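Local coordinates for ABC transporter, substrate binding protein (Agrobacterium tumefaciens, PDB 3C9H) that probably captures a solute in the periplasm and hands it to an ABC transporter for import, and binds a magnesium ion, at residues Gln34-Tyr39 against Arg278-Phe283; Lys101-Gly106 against Ala123-Thr128; Phe139-Pro144 against Glu149-Thr154; Ala218-Val223 against Ala240-Arg245; Pro325-Val328 against Met333-Leu336. All coordinates share one frame; numbering follows the deposited sequence.

Interaction 1: Gln34-Tyr39 against Arg278-Phe283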
# COMPACT_ATOMS: atom_id res chain seq x y z
N GLN A 34 -8.35 -25.69 12.53
CA GLN A 34 -8.95 -24.60 11.73
C GLN A 34 -7.87 -23.60 11.31
O GLN A 34 -7.22 -22.99 12.15
CB GLN A 34 -10.06 -23.90 12.50
CG GLN A 34 -11.48 -24.43 12.23
CD GLN A 34 -12.56 -23.40 12.56
OE1 GLN A 34 -12.82 -23.10 13.74
NE2 GLN A 34 -13.18 -22.83 11.52
N THR A 35 -7.66 -23.48 10.00
CA THR A 35 -6.66 -22.60 9.44
C THR A 35 -7.31 -21.44 8.67
O THR A 35 -8.12 -21.65 7.75
CB THR A 35 -5.67 -23.40 8.56
OG1 THR A 35 -5.10 -24.48 9.34
CG2 THR A 35 -4.53 -22.53 8.03
N LEU A 36 -6.97 -20.23 9.09
CA LEU A 36 -7.28 -19.00 8.36
C LEU A 36 -6.29 -18.83 7.21
O LEU A 36 -5.07 -18.87 7.40
CB LEU A 36 -7.17 -17.79 9.30
CG LEU A 36 -7.28 -16.41 8.67
CD1 LEU A 36 -8.76 -16.10 8.28
CD2 LEU A 36 -6.69 -15.37 9.59
N VAL A 37 -6.81 -18.62 6.02
CA VAL A 37 -5.98 -18.36 4.87
C VAL A 37 -6.10 -16.87 4.50
O VAL A 37 -7.21 -16.37 4.29
CB VAL A 37 -6.34 -19.24 3.67
CG1 VAL A 37 -5.49 -18.86 2.48
CG2 VAL A 37 -6.13 -20.75 4.03
N VAL A 38 -4.96 -16.20 4.41
CA VAL A 38 -4.90 -14.76 4.10
C VAL A 38 -4.09 -14.54 2.83
O VAL A 38 -2.96 -15.02 2.72
CB VAL A 38 -4.25 -13.97 5.30
CG1 VAL A 38 -4.14 -12.47 5.00
CG2 VAL A 38 -5.00 -14.25 6.63
N TYR A 39 -4.64 -13.84 1.83
CA TYR A 39 -3.83 -13.24 0.76
C TYR A 39 -3.63 -11.76 1.06
O TYR A 39 -4.60 -11.00 1.12
CB TYR A 39 -4.44 -13.37 -0.62
CG TYR A 39 -4.79 -14.77 -1.06
CD1 TYR A 39 -4.32 -15.90 -0.38
CD2 TYR A 39 -5.62 -14.97 -2.18
CE1 TYR A 39 -4.67 -17.18 -0.82
CE2 TYR A 39 -5.98 -16.20 -2.59
CZ TYR A 39 -5.49 -17.32 -1.92
OH TYR A 39 -5.87 -18.56 -2.37
N ARG A 278 -13.83 -13.03 8.72
CA ARG A 278 -14.48 -11.93 9.41
C ARG A 278 -13.89 -11.68 10.79
O ARG A 278 -13.83 -10.52 11.25
CB ARG A 278 -15.97 -12.18 9.56
CG ARG A 278 -16.73 -11.85 8.35
CD ARG A 278 -18.18 -11.99 8.55
NE ARG A 278 -18.72 -12.42 7.28
CZ ARG A 278 -19.07 -13.66 6.97
NH1 ARG A 278 -19.09 -14.63 7.85
NH2 ARG A 278 -19.51 -13.88 5.77
N ARG A 279 -13.47 -12.75 11.45
CA ARG A 279 -12.83 -12.62 12.77
C ARG A 279 -11.53 -11.82 12.67
O ARG A 279 -11.24 -10.97 13.51
CB ARG A 279 -12.52 -13.98 13.40
CG ARG A 279 -12.58 -13.88 14.93
CD ARG A 279 -12.14 -15.11 15.65
NE ARG A 279 -13.03 -16.22 15.40
CZ ARG A 279 -12.89 -17.43 15.93
NH1 ARG A 279 -11.88 -17.72 16.75
NH2 ARG A 279 -13.77 -18.39 15.61
N TYR A 280 -10.73 -12.15 11.66
CA TYR A 280 -9.48 -11.47 11.39
C TYR A 280 -9.74 -9.99 11.00
O TYR A 280 -9.11 -9.06 11.53
CB TYR A 280 -8.78 -12.19 10.26
CG TYR A 280 -7.32 -11.89 10.08
CD1 TYR A 280 -6.36 -12.42 10.94
CD2 TYR A 280 -6.89 -11.13 9.00
CE1 TYR A 280 -4.98 -12.18 10.73
CE2 TYR A 280 -5.51 -10.90 8.79
CZ TYR A 280 -4.58 -11.43 9.66
OH TYR A 280 -3.23 -11.19 9.45
N LEU A 281 -10.69 -9.78 10.10
CA LEU A 281 -11.12 -8.41 9.77
C LEU A 281 -11.54 -7.61 11.00
O LEU A 281 -11.09 -6.49 11.23
CB LEU A 281 -12.24 -8.45 8.74
CG LEU A 281 -12.85 -7.13 8.32
CD1 LEU A 281 -11.76 -6.08 7.88
CD2 LEU A 281 -13.91 -7.36 7.25
N GLU A 282 -12.40 -8.20 11.83
CA GLU A 282 -12.77 -7.57 13.08
C GLU A 282 -11.53 -7.22 13.93
O GLU A 282 -11.46 -6.13 14.49
CB GLU A 282 -13.70 -8.50 13.88
CG GLU A 282 -14.43 -7.85 15.01
CD GLU A 282 -15.65 -8.65 15.40
OE1 GLU A 282 -15.44 -9.82 15.80
OE2 GLU A 282 -16.80 -8.14 15.27
N PHE A 283 -10.56 -8.13 14.00
CA PHE A 283 -9.35 -7.84 14.75
C PHE A 283 -8.57 -6.64 14.16
O PHE A 283 -8.15 -5.75 14.89
CB PHE A 283 -8.45 -9.07 14.88
CG PHE A 283 -7.17 -8.78 15.61
CD1 PHE A 283 -7.12 -8.80 17.00
CD2 PHE A 283 -6.04 -8.42 14.90
CE1 PHE A 283 -5.93 -8.49 17.66
CE2 PHE A 283 -4.84 -8.09 15.56
CZ PHE A 283 -4.78 -8.12 16.93
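Tyr280 and Leu36 both place CG anti to their own backbone nitrogen (chi1 -164° and 173°), which sends the tyrosine ring out from helix 274-285 and the leucine branch out from strand 35-40 to meet between the two elements. The pair crosses at about a right angle. Leu36 does its touching with one methyl: CD2 lies 3.3 Å from Tyr280 CD1 and 3.6 Å from Tyr280 CG, near the root of the ring, on an approach that is oblique to the ring plane. Val38, two residues further along the strand and therefore on the same face of it, takes the outer half of the ring. Its CG2 stands over one face, 4.2 Å from the centroid of the Tyr280 ring and 19° off the normal, a CH-pi contact displaced toward the rim; the nearest ring atom to Val38 CG2 is Tyr280 CE2, at 4.0 Å. The three side chains are buried, and the contact between them is apolar. Phe54 meets the same tyrosine edge-to-face and Phe90 and Phe284 also reach it, so the ring sits in an aromatic cluster that includes helix 44-57. A helix laid against a strand whose alternate residues point into the shared core is the layered alpha/beta packing of the lobes of periplasmic solute-binding proteins.

Interaction 2: Lys101-Gly106 against Ala123-Thr128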
# COMPACT_ATOMS: atom_id res chain seq x y z
N LYS A 101 -12.98 -3.09 -7.14
CA LYS A 101 -13.43 -3.92 -8.28
C LYS A 101 -13.88 -5.34 -7.91
O LYS A 101 -14.94 -5.77 -8.35
CB LYS A 101 -12.39 -3.97 -9.40
CG LYS A 101 -12.86 -4.74 -10.63
CD LYS A 101 -11.98 -4.46 -11.80
CE LYS A 101 -12.52 -5.10 -13.12
NZ LYS A 101 -13.98 -4.78 -13.44
N LEU A 102 -13.10 -6.10 -7.13
CA LEU A 102 -13.56 -7.40 -6.65
C LEU A 102 -14.92 -7.28 -5.99
O LEU A 102 -15.82 -8.06 -6.28
CB LEU A 102 -12.62 -8.05 -5.64
CG LEU A 102 -11.25 -8.59 -6.06
CD1 LEU A 102 -10.46 -8.97 -4.80
CD2 LEU A 102 -11.37 -9.77 -7.00
N SER A 103 -15.06 -6.30 -5.10
CA SER A 103 -16.27 -6.11 -4.33
C SER A 103 -17.44 -5.74 -5.24
O SER A 103 -18.58 -6.23 -5.08
CB SER A 103 -16.02 -5.03 -3.27
OG SER A 103 -14.97 -5.40 -2.39
N ASN A 104 -17.17 -4.88 -6.21
CA ASN A 104 -18.19 -4.50 -7.20
C ASN A 104 -18.64 -5.68 -8.11
O ASN A 104 -19.79 -5.73 -8.54
CB ASN A 104 -17.64 -3.35 -8.05
CG ASN A 104 -18.69 -2.68 -8.87
OD1 ASN A 104 -18.70 -2.80 -10.11
ND2 ASN A 104 -19.61 -1.97 -8.22
N ASP A 105 -17.74 -6.61 -8.42
CA ASP A 105 -18.03 -7.67 -9.39
C ASP A 105 -18.52 -8.95 -8.74
O ASP A 105 -18.69 -9.96 -9.43
CB ASP A 105 -16.80 -7.98 -10.25
CG ASP A 105 -16.43 -6.85 -11.19
OD1 ASP A 105 -17.28 -5.98 -11.42
OD2 ASP A 105 -15.30 -6.84 -11.72
N GLY A 106 -18.75 -8.92 -7.43
CA GLY A 106 -19.33 -10.07 -6.76
C GLY A 106 -18.35 -11.05 -6.13
O GLY A 106 -18.77 -12.09 -5.65
N ALA A 123 -14.32 5.17 4.62
CA ALA A 123 -13.50 3.97 4.73
C ALA A 123 -14.34 2.68 4.68
O ALA A 123 -13.83 1.59 4.96
CB ALA A 123 -12.64 4.03 6.01
N ASN A 124 -15.61 2.80 4.29
CA ASN A 124 -16.50 1.65 4.24
C ASN A 124 -17.34 1.66 2.96
O ASN A 124 -18.18 2.55 2.77
CB ASN A 124 -17.42 1.70 5.46
CG ASN A 124 -18.39 0.56 5.51
OD1 ASN A 124 -18.49 -0.24 4.59
ND2 ASN A 124 -19.12 0.46 6.62
N TRP A 125 -17.11 0.69 2.08
CA TRP A 125 -18.00 0.42 0.94
C TRP A 125 -18.92 -0.77 1.27
O TRP A 125 -18.48 -1.90 1.33
CB TRP A 125 -17.21 0.11 -0.34
CG TRP A 125 -18.09 0.04 -1.58
CD1 TRP A 125 -18.64 1.10 -2.26
CD2 TRP A 125 -18.55 -1.15 -2.27
NE1 TRP A 125 -19.39 0.64 -3.32
CE2 TRP A 125 -19.36 -0.72 -3.34
CE3 TRP A 125 -18.38 -2.53 -2.06
CZ2 TRP A 125 -19.98 -1.63 -4.23
CZ3 TRP A 125 -18.99 -3.43 -2.95
CH2 TRP A 125 -19.77 -2.98 -4.01
N ARG A 126 -20.19 -0.46 1.55
CA ARG A 126 -21.25 -1.46 1.73
C ARG A 126 -20.99 -2.56 2.73
O ARG A 126 -21.43 -3.69 2.52
CB ARG A 126 -21.56 -2.11 0.39
CG ARG A 126 -22.00 -1.12 -0.64
CD ARG A 126 -22.62 -1.84 -1.79
NE ARG A 126 -23.16 -0.90 -2.75
CZ ARG A 126 -23.43 -1.20 -4.03
NH1 ARG A 126 -23.18 -2.41 -4.53
NH2 ARG A 126 -23.92 -0.25 -4.81
N ASN A 127 -20.32 -2.21 3.83
CA ASN A 127 -19.98 -3.18 4.89
C ASN A 127 -19.20 -4.39 4.34
O ASN A 127 -19.14 -5.44 4.97
CB ASN A 127 -21.25 -3.63 5.63
CG ASN A 127 -21.62 -2.73 6.81
OD1 ASN A 127 -22.33 -3.17 7.71
ND2 ASN A 127 -21.15 -1.49 6.81
N THR A 128 -18.55 -4.17 3.20
CA THR A 128 -17.93 -5.24 2.42
C THR A 128 -16.41 -5.06 2.27
O THR A 128 -15.66 -5.97 2.61
CB THR A 128 -18.59 -5.34 1.01
OG1 THR A 128 -19.98 -5.64 1.18
CG2 THR A 128 -17.96 -6.48 0.18
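Ser103 and Trp125 make the main van der Waals contact: Ser103 CB lies 3.4 Å from Trp125 CZ3, at the six-membered end of the indole, with the serine approaching the ring obliquely. The next residue of the helix continues along that end, Asn104 CA standing 3.9 Å from Trp125 CH2. Its amide lies beside the ring, Asn104 ND2 being 4.0 Å from Trp125 CZ2 and the two planes 58° apart, which is neither a stack nor a T-shape. Thr128 adds a smaller van der Waals touch: OG1 lies beside the backbone nitrogen (chi1 -61°), which leaves Thr128 CG2 anti to it and 4.1 Å from Ser103 OG. Within 123-128, Arg126 lays CG over the centre of the indole, 3.7 Å above its plane.

The polar bonds run inside each segment or just beyond it. Ser103 OG is hydrogen-bonded to the carbonyl of Gln99, one turn back in its helix, and so presents carbon to the indole. Asn124 OD1 accepts from Asn127 N at 2.8 Å, the donor lying in the carbonyl plane on a lone pair, while Thr128 N bonds to Trp125 O. On the helix side, Lys101 NZ forms a salt bridge with Asp105 OD2, through the syn lone pair.

The side-chain acceptor three residues before its backbone donor makes an Asx motif, here within the hairpin that joins the antiparallel strands 124-125 and 129-131 and packs against the end of helix 96-104.

Interaction 3: Phe139-Pro144 against Glu149-Thr154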
# COMPACT_ATOMS: atom_id res chain seq x y z
N PHE A 139 8.99 10.48 -0.78
CA PHE A 139 10.34 10.41 -1.34
C PHE A 139 11.22 9.76 -0.28
O PHE A 139 11.06 10.00 0.90
CB PHE A 139 10.94 11.79 -1.65
CG PHE A 139 10.16 12.67 -2.60
CD1 PHE A 139 9.06 12.22 -3.32
CD2 PHE A 139 10.55 13.99 -2.77
CE1 PHE A 139 8.39 13.07 -4.20
CE2 PHE A 139 9.88 14.85 -3.67
CZ PHE A 139 8.80 14.38 -4.38
N VAL A 140 12.20 9.00 -0.75
CA VAL A 140 13.24 8.50 0.09
C VAL A 140 14.57 8.91 -0.53
O VAL A 140 14.67 9.15 -1.74
CB VAL A 140 13.13 6.97 0.32
CG1 VAL A 140 11.85 6.64 1.07
CG2 VAL A 140 13.20 6.20 -1.01
N TYR A 141 15.59 9.05 0.32
CA TYR A 141 16.92 9.43 -0.17
C TYR A 141 18.00 8.76 0.65
O TYR A 141 17.76 8.36 1.80
CB TYR A 141 17.11 10.95 -0.17
CG TYR A 141 17.08 11.64 1.18
CD1 TYR A 141 18.27 12.06 1.80
CD2 TYR A 141 15.88 11.87 1.84
CE1 TYR A 141 18.23 12.69 3.05
CE2 TYR A 141 15.85 12.50 3.06
CZ TYR A 141 17.03 12.89 3.66
OH TYR A 141 16.97 13.52 4.88
N HIS A 142 19.17 8.64 0.04
CA HIS A 142 20.38 8.16 0.69
C HIS A 142 21.09 9.36 1.35
O HIS A 142 21.69 10.18 0.68
CB HIS A 142 21.26 7.49 -0.36
CG HIS A 142 22.54 6.94 0.18
ND1 HIS A 142 22.58 5.92 1.10
CD2 HIS A 142 23.82 7.23 -0.12
CE1 HIS A 142 23.84 5.62 1.37
NE2 HIS A 142 24.61 6.39 0.64
N LYS A 143 20.97 9.45 2.67
CA LYS A 143 21.48 10.59 3.44
C LYS A 143 22.95 10.94 3.14
O LYS A 143 23.25 12.09 2.90
CB LYS A 143 21.30 10.37 4.96
CG LYS A 143 19.86 10.27 5.41
CD LYS A 143 19.78 10.30 6.92
CE LYS A 143 18.34 10.24 7.38
NZ LYS A 143 18.14 10.77 8.77
N PRO A 144 23.85 9.95 3.12
CA PRO A 144 25.24 10.25 2.74
C PRO A 144 25.43 10.88 1.37
O PRO A 144 26.48 11.49 1.12
CB PRO A 144 25.92 8.87 2.77
CG PRO A 144 25.12 8.10 3.76
CD PRO A 144 23.69 8.54 3.51
N GLU A 149 23.79 19.43 -0.35
CA GLU A 149 22.50 19.94 -0.76
C GLU A 149 21.42 19.05 -0.20
O GLU A 149 21.58 17.83 -0.18
CB GLU A 149 22.42 19.99 -2.27
CG GLU A 149 21.29 20.83 -2.79
CD GLU A 149 21.06 20.56 -4.27
OE1 GLU A 149 22.06 20.33 -5.00
OE2 GLU A 149 19.87 20.56 -4.67
N LYS A 150 20.35 19.66 0.27
CA LYS A 150 19.27 18.88 0.87
C LYS A 150 18.44 18.20 -0.24
O LYS A 150 18.43 18.65 -1.39
CB LYS A 150 18.42 19.74 1.82
CG LYS A 150 17.66 20.90 1.20
CD LYS A 150 16.85 21.59 2.32
CE LYS A 150 16.22 22.93 1.89
NZ LYS A 150 15.89 23.08 0.42
N PRO A 151 17.76 17.08 0.09
CA PRO A 151 17.02 16.44 -0.99
C PRO A 151 15.80 17.24 -1.44
O PRO A 151 15.35 18.12 -0.70
CB PRO A 151 16.59 15.11 -0.37
CG PRO A 151 16.49 15.37 1.06
CD PRO A 151 17.62 16.34 1.36
N PRO A 152 15.28 16.94 -2.65
CA PRO A 152 14.10 17.62 -3.18
C PRO A 152 12.87 17.31 -2.33
O PRO A 152 12.76 16.20 -1.82
CB PRO A 152 13.97 17.05 -4.60
CG PRO A 152 14.68 15.74 -4.56
CD PRO A 152 15.78 15.90 -3.57
N ALA A 153 12.00 18.31 -2.14
CA ALA A 153 10.81 18.20 -1.30
C ALA A 153 9.50 18.38 -2.08
O ALA A 153 8.42 18.28 -1.50
CB ALA A 153 10.88 19.23 -0.17
N THR A 154 9.60 18.65 -3.37
CA THR A 154 8.47 18.77 -4.26
C THR A 154 8.86 18.11 -5.57
O THR A 154 10.03 17.81 -5.81
CB THR A 154 8.10 20.25 -4.55
OG1 THR A 154 9.11 20.85 -5.38
CG2 THR A 154 7.92 21.06 -3.27
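Tyr141 and Pro151 form a CH-pi contact of nearly ideal geometry. Pro151 CG sits over the centre of the Tyr141 ring, 3.4 Å from the centroid and only 6° off the normal. The distances are correspondingly even, Pro151 CG to Tyr141 CE2 being 3.6 Å and Pro151 CG to Tyr141 CG 3.8 Å. Pro151 CB and CD straddle this point, toward CG and toward CE1 and CZ of the tyrosine. With chi1 at 65° the tyrosine CG lies between its own backbone nitrogen and carbonyl carbon, a placement that raises the ring beside the strand and offers a face to the proline.

The second kind of contact sets carbonyl oxygens against an aromatic rim. Pro152 O meets the edge of the Phe139 ring near its plane, 3.3 Å from Phe139 CD2, and Thr154 O approaches the same edge, 3.7 Å from Phe139 CE2. Phe158 of the following helix meets this ring edge-to-face. Thr154, at the N-cap of helix 155-164, directs its hydroxyl to the backbone nitrogen of Glu157 and not to the strand.

Pro152 O is buried here with no hydrogen-bonding partner in the model. The proline-rich link after strand 135-142 is thus held by dispersion and CH-pi attraction at the Tyr141 face, with probably a weak electrostatic term where the slightly positive rim of Phe139 meets the carbonyls.

Interaction 4: Ala218-Val223 against Ala240-Arg245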
# COMPACT_ATOMS: atom_id res chain seq x y z
N ALA A 218 12.36 -3.55 -2.30
CA ALA A 218 13.48 -3.63 -3.25
C ALA A 218 14.16 -2.26 -3.42
O ALA A 218 15.39 -2.14 -3.51
CB ALA A 218 13.02 -4.17 -4.63
N ILE A 219 13.36 -1.22 -3.48
CA ILE A 219 13.88 0.12 -3.65
C ILE A 219 14.56 0.56 -2.35
O ILE A 219 15.68 1.03 -2.37
CB ILE A 219 12.79 1.10 -4.08
CG1 ILE A 219 12.27 0.75 -5.48
CG2 ILE A 219 13.33 2.55 -4.00
CD1 ILE A 219 10.96 1.50 -5.87
N LEU A 220 13.92 0.30 -1.22
CA LEU A 220 14.49 0.67 0.07
C LEU A 220 15.84 0.02 0.31
O LEU A 220 16.78 0.72 0.73
CB LEU A 220 13.50 0.38 1.20
CG LEU A 220 12.36 1.40 1.27
CD1 LEU A 220 11.21 0.85 2.08
CD2 LEU A 220 12.83 2.76 1.84
N GLU A 221 15.99 -1.26 -0.00
CA GLU A 221 17.32 -1.91 0.16
C GLU A 221 18.41 -1.21 -0.64
O GLU A 221 19.51 -1.04 -0.14
CB GLU A 221 17.33 -3.45 -0.08
CG GLU A 221 16.58 -3.96 -1.25
CD GLU A 221 16.23 -5.47 -1.15
OE1 GLU A 221 15.32 -5.86 -0.35
OE2 GLU A 221 16.84 -6.25 -1.91
N ARG A 222 18.08 -0.74 -1.84
CA ARG A 222 19.06 -0.12 -2.73
C ARG A 222 19.38 1.35 -2.39
O ARG A 222 20.52 1.81 -2.59
CB ARG A 222 18.61 -0.28 -4.18
CG ARG A 222 18.77 -1.73 -4.70
CD ARG A 222 17.94 -2.01 -5.94
NE ARG A 222 18.08 -3.40 -6.38
CZ ARG A 222 17.58 -4.46 -5.75
NH1 ARG A 222 16.84 -4.33 -4.64
NH2 ARG A 222 17.80 -5.67 -6.24
N VAL A 223 18.38 2.08 -1.90
CA VAL A 223 18.59 3.43 -1.35
C VAL A 223 19.40 3.33 -0.06
O VAL A 223 20.29 4.15 0.15
CB VAL A 223 17.24 4.19 -1.11
CG1 VAL A 223 17.45 5.53 -0.36
CG2 VAL A 223 16.54 4.44 -2.48
N ALA A 240 9.67 4.30 6.95
CA ALA A 240 9.89 4.53 8.39
C ALA A 240 10.41 3.27 9.09
O ALA A 240 11.30 3.37 9.95
CB ALA A 240 8.63 5.07 9.07
N ASP A 241 9.90 2.10 8.71
CA ASP A 241 10.39 0.82 9.25
C ASP A 241 11.85 0.59 8.92
O ASP A 241 12.64 0.26 9.80
CB ASP A 241 9.59 -0.37 8.70
CG ASP A 241 10.01 -1.68 9.33
OD1 ASP A 241 9.86 -1.81 10.56
OD2 ASP A 241 10.53 -2.55 8.60
N TRP A 242 12.19 0.77 7.64
CA TRP A 242 13.58 0.68 7.19
C TRP A 242 14.50 1.65 7.93
O TRP A 242 15.54 1.24 8.45
CB TRP A 242 13.71 0.92 5.68
CG TRP A 242 13.73 -0.35 4.97
CD1 TRP A 242 12.65 -1.13 4.66
CD2 TRP A 242 14.89 -1.05 4.53
NE1 TRP A 242 13.07 -2.28 4.02
CE2 TRP A 242 14.43 -2.26 3.93
CE3 TRP A 242 16.25 -0.77 4.54
CZ2 TRP A 242 15.31 -3.19 3.37
CZ3 TRP A 242 17.12 -1.70 3.99
CH2 TRP A 242 16.64 -2.89 3.41
N ALA A 243 14.11 2.93 7.93
CA ALA A 243 14.88 4.00 8.53
C ALA A 243 15.13 3.75 10.02
O ALA A 243 16.19 4.14 10.54
CB ALA A 243 14.18 5.34 8.33
N SER A 244 14.18 3.10 10.70
CA SER A 244 14.37 2.76 12.10
C SER A 244 15.52 1.78 12.33
O SER A 244 16.07 1.75 13.42
CB SER A 244 13.11 2.17 12.71
OG SER A 244 13.10 0.76 12.58
N ARG A 245 15.86 0.98 11.32
CA ARG A 245 16.96 0.01 11.40
C ARG A 245 18.19 0.42 10.59
O ARG A 245 19.29 -0.05 10.86
CB ARG A 245 16.50 -1.37 10.88
CG ARG A 245 15.68 -2.19 11.86
CD ARG A 245 15.23 -3.53 11.26
NE ARG A 245 14.15 -3.35 10.28
CZ ARG A 245 14.24 -3.55 8.96
NH1 ARG A 245 15.35 -3.99 8.37
NH2 ARG A 245 13.17 -3.32 8.21
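Trp242 lies flat against residues 218-223 of helix 216-224, and the tight part of the contact is the face of its indole. Leu220 CB stands 3.7 Å from the centroid of the five-membered ring and 2° off the normal, a CH-pi contact over that face. Leu220 CD1 reaches Trp242 CD1 at 3.6 Å, the two side chains sliding past each other in opposite directions. Farther along the same face lies the backbone nitrogen of Glu221, 3.8 Å above the plane, while Glu221 CA comes within 3.5 Å of Trp242 CH2. The tryptophan's chi1 of -96°, well off a staggered value, goes with this flat placement.

The looser margin is polar and partly exposed. Glu221 gives the indole its CB and turns its carboxylate back to its own helix, in a long, weak salt bridge with Arg222 NH1. On the opposite face of the indole, Arg245 NH2 stands 4.2 Å above the plane, near the rim, while it bonds to Asp241 OD2 from above the carboxylate plane.

His246 also stacks on Trp242, whose side chain approaches to about 6 Å from that of the magnesium ligand Asp43. Helices 216-224 and 236-245 thus pack through a tryptophan close to the metal site of this solute-binding fold.

Interaction 5: Pro325-Val328 against Met333-Leu336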
# COMPACT_ATOMS: atom_id res chain seq x y z
N PRO A 325 -5.86 11.81 0.09
CA PRO A 325 -6.34 10.43 0.29
C PRO A 325 -7.37 10.02 -0.74
O PRO A 325 -7.90 10.87 -1.45
CB PRO A 325 -6.96 10.44 1.69
CG PRO A 325 -7.28 11.89 1.97
CD PRO A 325 -6.43 12.75 1.08
N VAL A 326 -7.66 8.72 -0.78
CA VAL A 326 -8.58 8.12 -1.74
C VAL A 326 -9.79 7.54 -0.96
O VAL A 326 -9.62 6.71 -0.06
CB VAL A 326 -7.88 6.99 -2.55
CG1 VAL A 326 -8.71 6.56 -3.73
CG2 VAL A 326 -6.45 7.43 -3.01
N PRO A 327 -11.02 7.99 -1.28
CA PRO A 327 -12.23 7.47 -0.62
C PRO A 327 -12.71 6.14 -1.22
O PRO A 327 -12.51 5.89 -2.42
CB PRO A 327 -13.26 8.58 -0.85
CG PRO A 327 -12.84 9.22 -2.17
CD PRO A 327 -11.34 9.03 -2.29
N VAL A 328 -13.34 5.29 -0.40
CA VAL A 328 -13.81 3.95 -0.82
C VAL A 328 -15.33 3.92 -1.09
O VAL A 328 -15.82 3.20 -1.97
CB VAL A 328 -13.53 2.91 0.29
CG1 VAL A 328 -13.74 1.50 -0.23
CG2 VAL A 328 -12.11 3.06 0.84
N MET A 333 -16.50 3.92 -9.37
CA MET A 333 -16.46 5.20 -10.10
C MET A 333 -15.27 6.12 -9.77
O MET A 333 -14.86 6.92 -10.61
CB MET A 333 -17.75 5.99 -9.86
CG MET A 333 -18.01 6.34 -8.39
SD MET A 333 -19.51 7.31 -8.20
CE MET A 333 -20.11 6.79 -6.58
N VAL A 334 -14.75 6.04 -8.54
CA VAL A 334 -13.55 6.82 -8.17
C VAL A 334 -12.30 6.38 -8.97
O VAL A 334 -11.36 7.17 -9.18
CB VAL A 334 -13.26 6.71 -6.64
CG1 VAL A 334 -12.04 7.57 -6.24
CG2 VAL A 334 -14.48 7.12 -5.83
N TYR A 335 -12.32 5.12 -9.40
CA TYR A 335 -11.16 4.47 -10.02
C TYR A 335 -11.28 4.28 -11.53
O TYR A 335 -12.39 4.15 -12.07
CB TYR A 335 -10.98 3.12 -9.39
CG TYR A 335 -10.97 3.17 -7.89
CD1 TYR A 335 -12.09 2.79 -7.14
CD2 TYR A 335 -9.85 3.63 -7.20
CE1 TYR A 335 -12.07 2.84 -5.76
CE2 TYR A 335 -9.82 3.68 -5.80
CZ TYR A 335 -10.94 3.28 -5.09
OH TYR A 335 -10.91 3.33 -3.73
N LEU A 336 -10.13 4.22 -12.19
CA LEU A 336 -10.02 4.06 -13.64
C LEU A 336 -10.49 2.69 -14.11
O LEU A 336 -10.07 1.67 -13.59
CB LEU A 336 -8.56 4.25 -14.10
CG LEU A 336 -8.02 5.68 -14.18
CD1 LEU A 336 -8.14 6.38 -12.83
CD2 LEU A 336 -6.57 5.67 -14.64
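Val326 and Tyr335 make an apolar contact, mostly buried, between two parts of the loop that leads from strand 323-325 to helix 338-353. Val326 CG1 lies 3.7 Å from Tyr335 CE2 and 3.9 Å from Tyr335 OH, the side chains crossing at a slant near the hydroxyl end of the ring. That methyl points away from the valine's backbone nitrogen (chi1 -168°), and the same branch reaches Val334 CG1 at 4.3 Å. Pro327 extends the patch: its ring atom CD is 4.3 Å from Val334 CG1.

This is a chain reversal in the irregular connection between a strand and the C-terminal helix 338-353 of the solute-binding protein; the nearest pair of CA atoms, in Pro327 and Val334, is 7.7 Å apart. Residues 333-334 belong to a 3-10 turn that begins earlier, after which Tyr335 reaches back across the fold of the loop. Val334 CB lies over one face of the tyrosine ring, 4.1 Å from its plane and toward the rim.

The polar element, Pro327 O, stands 3.3 Å from Tyr335 OH. Val100 of helix 96-104 touches both Val328 and Tyr335, and Arg190 of helix 183-194 lies against Val326 and Val334.

Overall arrangement
Interactions 1, 2 and 5 are buried, whereas interactions 3 and 4 are only partly so. Interactions 2 and 5, centres about 12 Å apart, both pack on helix 96-104, which supplies Ser103 and Asn104 to the first and touches Val328 and Tyr335 in the second. Interactions 3 and 4, centres about 14 Å apart, are joined where Val140 packs on Leu220 and Val223. Interactions 1 and 3 have centres about 39 Å apart, across the chain's centre. An aromatic ring serves each contact differently: aliphatic methyls meet it in interactions 1 and 5, a proline and carbonyls in interaction 3, while in interactions 2 and 4 an indole lies on helix backbone and the side-chain carbons nearest it.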